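Local coordinates for protein dihydrofolate reductase (Schistosoma mansoni, PDB 3VCO) that catalyses the NADPH-dependent reduction of dihydrofolate to tetrahydrofolate, a key step in folate metabolism that supports thymidylate, purine and glycine synthesis, at residues E31-G36 with I150-I155; V67-V72 with R87-V92. All blocks are in the same frame, centred on the assembly; numbering follows the deposited sequence.

In the fold
Both contacts involve the central mixed sheet of the dihydrofolate reductase fold, on opposite sides of the chain's centre. Interaction 1 packs the loop that follows strand 23-29 against strand 148-156, whereas interaction 2 pairs the parallel strands 64-70 and 88-92. Their centres are 20 Å apart and their nearest atoms about 10 Å, so they do not touch. Along the chain, interaction 2 is nested within the loop that interaction 1 closes. By similarity, both hold residues that bind NADP(+): Gly-34, Ile-35 and Gly-36 in the first, Arg-71 and Val-72 in the second. Interaction 2 adds Arg-87, a likely substrate-binding residue, and carries a sulfate at a helix start.

Interaction 1 (E31-G36 with I150-I155); sequences ENWGIG and IYCTHI
In the dihydrofolate reductase fold the loop after strand 23-29 corresponds to the mobile active-site loop of the bacterial enzymes, and here Trp-33 of that loop packs against Ile-150, Cys-152 and His-154, alternate residues on one side of strand 148-156. Cys-152 and His-154 approach the same side of the indole. The thiol sits over its six-membered ring, with SG 4.3 Å from the ring centroid and 25° off the normal, a sulfur-aromatic contact. This position follows from chi1 of Cys-152, -176°, which swings SG opposite the backbone N. His-154 turns an edge toward the indole face in an offset edge-to-face pair, the planes standing at 81°, and its CE1 comes to 3.7 Å from Trp-33 CZ2. The same sulfur also lies over one face of the imidazole, displaced toward its rim, and is thereby wedged between two nearly perpendicular rings. A hydrogen bond between His-154 NE2 and Tyr-198 OH, on strand 191-200, limits rotation of the ring. Around the indole the packing continues with Trp-170, whose ring stacks on it, and with the inclined ring of Phe-165. At the start of the loop, Glu-31 N and Ile-155 O lie 3.5 Å apart at an angle too poor for a hydrogen bond. Gly-36 bonds through its backbone to Ala-28, both assigned to the NADP(+) site by similarity. At the far end of the indole, CZ3 of Trp-33 meets CD1 of Ile-150 at 4.5 Å.

Interaction 2 (V67-V72 with R87-V92); sequences VVMGRV and RINIVV. With SO4 (sulfate ion), chain C.
Val-67 CG2 lies over one face of the Asn-89 carboxamide, 4.1 Å from ND2, and Met-69 CE approaches the same side near OD1. At the amide's edges, ND2 makes a weak bond back to Arg-87 O, while OD1 accepts from Leu-84 N; these links tie the side chain to the turn before its strand. The guanidinium of Arg-87 is held mainly outside the two segments: NE bonds to Lys-85 O and NH1 to Thr-56 OG1, with Lys-53 close to NH2. Arg-87 and Lys-53 are substrate-binding residues by similarity. A bend at chi3, -81°, turns the guanidinium out of line with the aliphatic chain, whose CD rests 4.0 Å from Val-67 CG1. The strands themselves run parallel, at 27°, as the two beta elements of a beta-alpha-beta unit with helix 71-76 between them. Val-67 N donates to Ile-88 O and its carbonyl accepts from Ile-90 N; Ile-90 O then receives Met-69 N, and Val-92 N reaches Met-69 O at 2.8 Å. Side chains alternate between the faces of the sheet. Val-68 CG1 touches Val-92 CG2 at 3.7 Å on the side covered by helix 109-116, whereas Met-69 CG meets Val-91 CG2 at 4.1 Å on the side where Trp-74 packs. Gly-70 occupies the N-cap position, right before helix 71-76, its CA 3.2 Å from O2 of a sulfate that probably comes from the crystallisation liquor. Val-72 N donates to sulfate O3 at 2.9 Å, nearly straight at 162°, and Thr-73 N also bonds the ion, consistent with a site for a cofactor phosphate at this helix start. Arg-71 directs its NE into a salt bridge with Glu-75 OE2.

Interaction 1 (E31-G36 with I150-I155)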
loop_
_atom_site.group_PDB
_atom_site.type_symbol
_atom_site.label_atom_id
_atom_site.label_comp_id
_atom_site.label_asym_id
_atom_site.label_seq_id
_atom_site.Cartn_x
_atom_site.Cartn_y
_atom_site.Cartn_z
ATOM N N GLU A 31 -13.018 10.171 -6.255
ATOM C CA GLU A 31 -14.448 9.869 -6.315
ATOM C C GLU A 31 -14.865 8.670 -7.159
ATOM O O GLU A 31 -15.805 7.960 -6.805
ATOM C CB GLU A 31 -15.227 11.100 -6.751
ATOM C CG GLU A 31 -14.839 11.708 -8.102
ATOM C CD GLU A 31 -13.683 12.698 -8.031
ATOM O OE1 GLU A 31 -12.947 12.752 -6.988
ATOM O OE2 GLU A 31 -13.491 13.391 -9.050
ATOM N N ASN A 32 -14.166 8.440 -8.263
ATOM C CA ASN A 32 -14.435 7.264 -9.088
ATOM C C ASN A 32 -13.417 6.149 -9.010
ATOM O O ASN A 32 -13.171 5.461 -9.994
ATOM C CB ASN A 32 -14.551 7.693 -10.524
ATOM C CG ASN A 32 -15.728 8.548 -10.729
ATOM O OD1 ASN A 32 -16.656 8.525 -9.913
ATOM N ND2 ASN A 32 -15.720 9.321 -11.792
ATOM N N TRP A 33 -12.871 5.952 -7.822
ATOM C CA TRP A 33 -11.670 5.151 -7.612
ATOM C C TRP A 33 -10.609 5.298 -8.735
ATOM O O TRP A 33 -10.024 4.308 -9.176
ATOM C CB TRP A 33 -12.006 3.674 -7.282
ATOM C CG TRP A 33 -12.718 3.447 -5.927
ATOM C CD1 TRP A 33 -13.932 3.984 -5.517
ATOM C CD2 TRP A 33 -12.284 2.599 -4.847
ATOM N NE1 TRP A 33 -14.250 3.529 -4.256
ATOM C CE2 TRP A 33 -13.251 2.680 -3.822
ATOM C CE3 TRP A 33 -11.166 1.783 -4.643
ATOM C CZ2 TRP A 33 -13.128 1.967 -2.615
ATOM C CZ3 TRP A 33 -11.049 1.087 -3.426
ATOM C CH2 TRP A 33 -12.022 1.195 -2.442
ATOM N N GLY A 34 -10.381 6.535 -9.193
ATOM C CA GLY A 34 -9.123 6.886 -9.844
ATOM C C GLY A 34 -7.972 6.802 -8.817
ATOM O O GLY A 34 -8.130 7.185 -7.651
ATOM N N ILE A 35 -6.820 6.287 -9.223
ATOM C CA ILE A 35 -5.703 6.106 -8.269
ATOM C C ILE A 35 -4.965 7.432 -7.948
ATOM O O ILE A 35 -4.526 8.136 -8.863
ATOM C CB ILE A 35 -4.675 5.041 -8.757
ATOM C CG1 ILE A 35 -5.336 3.679 -8.918
ATOM C CG2 ILE A 35 -3.495 4.939 -7.789
ATOM C CD1 ILE A 35 -4.409 2.615 -9.435
ATOM N N GLY A 36 -4.843 7.737 -6.649
ATOM C CA GLY A 36 -4.145 8.910 -6.154
ATOM C C GLY A 36 -2.635 8.821 -6.302
ATOM O O GLY A 36 -1.924 8.422 -5.360
ATOM N N ILE A 150 -8.320 -3.627 2.303
ATOM C CA ILE A 150 -7.886 -2.400 1.650
ATOM C C ILE A 150 -7.924 -1.251 2.654
ATOM O O ILE A 150 -8.963 -0.950 3.205
ATOM C CB ILE A 150 -8.885 -1.999 0.520
ATOM C CG1 ILE A 150 -8.938 -3.089 -0.564
ATOM C CG2 ILE A 150 -8.496 -0.650 -0.070
ATOM C CD1 ILE A 150 -10.159 -2.903 -1.555
ATOM N N TYR A 151 -6.805 -0.584 2.822
ATOM C CA TYR A 151 -6.711 0.651 3.593
ATOM C C TYR A 151 -6.785 1.745 2.553
ATOM O O TYR A 151 -5.894 1.896 1.711
ATOM C CB TYR A 151 -5.334 0.696 4.258
ATOM C CG TYR A 151 -5.211 -0.281 5.399
ATOM C CD1 TYR A 151 -5.507 0.125 6.713
ATOM C CD2 TYR A 151 -4.872 -1.628 5.167
ATOM C CE1 TYR A 151 -5.396 -0.768 7.780
ATOM C CE2 TYR A 151 -4.771 -2.539 6.243
ATOM C CZ TYR A 151 -5.035 -2.086 7.540
ATOM O OH TYR A 151 -4.949 -2.965 8.585
ATOM N N CYS A 152 -7.854 2.506 2.602
ATOM C CA CYS A 152 -8.157 3.399 1.525
ATOM C C CYS A 152 -8.204 4.848 2.044
ATOM O O CYS A 152 -8.865 5.145 3.040
ATOM C CB CYS A 152 -9.537 3.004 0.932
ATOM S SG CYS A 152 -9.991 3.968 -0.512
ATOM N N THR A 153 -7.496 5.739 1.361
ATOM C CA THR A 153 -7.751 7.157 1.521
ATOM C C THR A 153 -8.628 7.606 0.380
ATOM O O THR A 153 -8.199 7.624 -0.762
ATOM C CB THR A 153 -6.437 7.913 1.498
ATOM O OG1 THR A 153 -5.601 7.294 2.486
ATOM C CG2 THR A 153 -6.654 9.388 1.810
ATOM N N HIS A 154 -9.848 7.992 0.703
ATOM C CA HIS A 154 -10.763 8.607 -0.274
ATOM C C HIS A 154 -10.503 10.095 -0.392
ATOM O O HIS A 154 -10.445 10.791 0.599
ATOM C CB HIS A 154 -12.209 8.411 0.166
ATOM C CG HIS A 154 -12.646 6.973 0.182
ATOM N ND1 HIS A 154 -13.102 6.313 -0.942
ATOM C CD2 HIS A 154 -12.747 6.089 1.200
ATOM C CE1 HIS A 154 -13.424 5.072 -0.623
ATOM N NE2 HIS A 154 -13.197 4.902 0.665
ATOM N N ILE A 155 -10.396 10.594 -1.611
ATOM C CA ILE A 155 -10.064 11.991 -1.814
ATOM C C ILE A 155 -11.085 12.624 -2.738
ATOM O O ILE A 155 -11.595 11.948 -3.616
ATOM C CB ILE A 155 -8.690 12.075 -2.465
ATOM C CG1 ILE A 155 -7.635 11.533 -1.499
ATOM C CG2 ILE A 155 -8.374 13.503 -2.873
ATOM C CD1 ILE A 155 -6.226 11.410 -2.121
#

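Interaction 2 (V67-V72 with R87-V92)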
loop_
_atom_site.group_PDB
_atom_site.type_symbol
_atom_site.label_atom_id
_atom_site.label_comp_id
_atom_site.label_asym_id
_atom_site.label_seq_id
_atom_site.Cartn_x
_atom_site.Cartn_y
_atom_site.Cartn_z
ATOM N N VAL A 67 6.479 -3.899 2.838
ATOM C CA VAL A 67 5.755 -3.065 1.880
ATOM C C VAL A 67 6.278 -3.447 0.499
ATOM O O VAL A 67 7.483 -3.429 0.259
ATOM C CB VAL A 67 5.950 -1.567 2.094
ATOM C CG1 VAL A 67 5.206 -1.124 3.393
ATOM C CG2 VAL A 67 7.467 -1.219 2.198
ATOM N N VAL A 68 5.348 -3.866 -0.356
ATOM C CA VAL A 68 5.673 -4.378 -1.657
ATOM C C VAL A 68 5.113 -3.383 -2.665
ATOM O O VAL A 68 3.985 -2.911 -2.500
ATOM C CB VAL A 68 5.071 -5.794 -1.858
ATOM C CG1 VAL A 68 5.519 -6.363 -3.214
ATOM C CG2 VAL A 68 5.476 -6.763 -0.677
ATOM N N MET A 69 5.905 -3.040 -3.684
ATOM C CA MET A 69 5.498 -1.995 -4.614
ATOM C C MET A 69 6.205 -2.197 -5.957
ATOM O O MET A 69 7.242 -2.848 -5.998
ATOM C CB MET A 69 5.895 -0.627 -4.042
ATOM C CG MET A 69 7.413 -0.419 -4.065
ATOM S SD MET A 69 7.982 0.946 -3.053
ATOM C CE MET A 69 8.418 -0.059 -1.640
ATOM N N GLY A 70 5.645 -1.612 -7.037
ATOM C CA GLY A 70 6.314 -1.560 -8.342
ATOM C C GLY A 70 7.414 -0.512 -8.343
ATOM O O GLY A 70 7.530 0.300 -7.406
ATOM N N ARG A 71 8.206 -0.491 -9.414
ATOM C CA ARG A 71 9.296 0.477 -9.573
ATOM C C ARG A 71 8.857 1.925 -9.645
ATOM O O ARG A 71 9.507 2.820 -9.059
ATOM C CB ARG A 71 10.145 0.136 -10.808
ATOM C CG ARG A 71 11.258 1.169 -11.068
ATOM C CD ARG A 71 12.352 0.716 -12.052
ATOM N NE ARG A 71 13.444 1.708 -12.040
ATOM C CZ ARG A 71 14.573 1.616 -12.730
ATOM N NH1 ARG A 71 14.778 0.587 -13.530
ATOM N NH2 ARG A 71 15.493 2.573 -12.636
ATOM N N VAL A 72 7.763 2.182 -10.345
ATOM C CA VAL A 72 7.352 3.573 -10.492
ATOM C C VAL A 72 6.865 4.087 -9.148
ATOM O O VAL A 72 7.115 5.239 -8.802
ATOM C CB VAL A 72 6.288 3.811 -11.597
ATOM C CG1 VAL A 72 5.867 5.283 -11.609
ATOM C CG2 VAL A 72 6.832 3.399 -12.976
ATOM N N ARG A 87 10.510 -1.272 7.884
ATOM C CA ARG A 87 9.727 -2.166 7.053
ATOM C C ARG A 87 10.654 -2.844 6.102
ATOM O O ARG A 87 11.689 -2.291 5.721
ATOM C CB ARG A 87 8.658 -1.362 6.256
ATOM C CG ARG A 87 7.552 -0.848 7.152
ATOM C CD ARG A 87 6.955 0.421 6.585
ATOM N NE ARG A 87 7.807 1.533 6.949
ATOM C CZ ARG A 87 7.531 2.805 6.731
ATOM N NH1 ARG A 87 6.376 3.166 6.169
ATOM N NH2 ARG A 87 8.408 3.725 7.128
ATOM N N ILE A 88 10.304 -4.053 5.716
ATOM C CA ILE A 88 11.048 -4.748 4.679
ATOM C C ILE A 88 10.518 -4.166 3.376
ATOM O O ILE A 88 9.329 -4.275 3.087
ATOM C CB ILE A 88 10.727 -6.257 4.725
ATOM C CG1 ILE A 88 11.197 -6.859 6.066
ATOM C CG2 ILE A 88 11.337 -6.999 3.500
ATOM C CD1 ILE A 88 10.500 -8.126 6.415
ATOM N N ASN A 89 11.385 -3.509 2.621
ATOM C CA ASN A 89 11.027 -2.922 1.323
ATOM C C ASN A 89 11.276 -3.907 0.186
ATOM O O ASN A 89 12.401 -4.417 0.024
ATOM C CB ASN A 89 11.881 -1.681 1.028
ATOM C CG ASN A 89 11.577 -0.511 1.933
ATOM O OD1 ASN A 89 11.442 0.616 1.456
ATOM N ND2 ASN A 89 11.449 -0.764 3.235
ATOM N N ILE A 90 10.264 -4.136 -0.643
ATOM C CA ILE A 90 10.432 -5.047 -1.762
ATOM C C ILE A 90 9.860 -4.379 -3.009
ATOM O O ILE A 90 8.719 -3.955 -3.008
ATOM C CB ILE A 90 9.662 -6.378 -1.551
ATOM C CG1 ILE A 90 10.175 -7.096 -0.313
ATOM C CG2 ILE A 90 9.845 -7.326 -2.771
ATOM C CD1 ILE A 90 9.403 -8.344 -0.018
ATOM N N VAL A 91 10.684 -4.244 -4.038
ATOM C CA VAL A 91 10.198 -3.656 -5.278
ATOM C C VAL A 91 10.040 -4.778 -6.310
ATOM O O VAL A 91 10.950 -5.585 -6.467
ATOM C CB VAL A 91 11.185 -2.580 -5.795
ATOM C CG1 VAL A 91 10.698 -1.986 -7.124
ATOM C CG2 VAL A 91 11.352 -1.445 -4.746
ATOM N N VAL A 92 8.902 -4.817 -7.000
ATOM C CA VAL A 92 8.662 -5.840 -7.999
ATOM C C VAL A 92 8.964 -5.192 -9.345
ATOM O O VAL A 92 8.184 -4.384 -9.827
ATOM C CB VAL A 92 7.212 -6.310 -7.968
ATOM C CG1 VAL A 92 6.906 -7.300 -9.158
ATOM C CG2 VAL A 92 6.897 -6.889 -6.553
HETATM S S SO4 C . 4.526 0.546 -10.557
HETATM O O1 SO4 C . 3.782 -0.725 -10.560
HETATM O O2 SO4 C . 4.774 1.062 -9.214
HETATM O O3 SO4 C . 5.792 0.281 -11.245
HETATM O O4 SO4 C . 3.759 1.580 -11.271
HETATM O O HOH W 1 7.747 -2.559 -11.466
#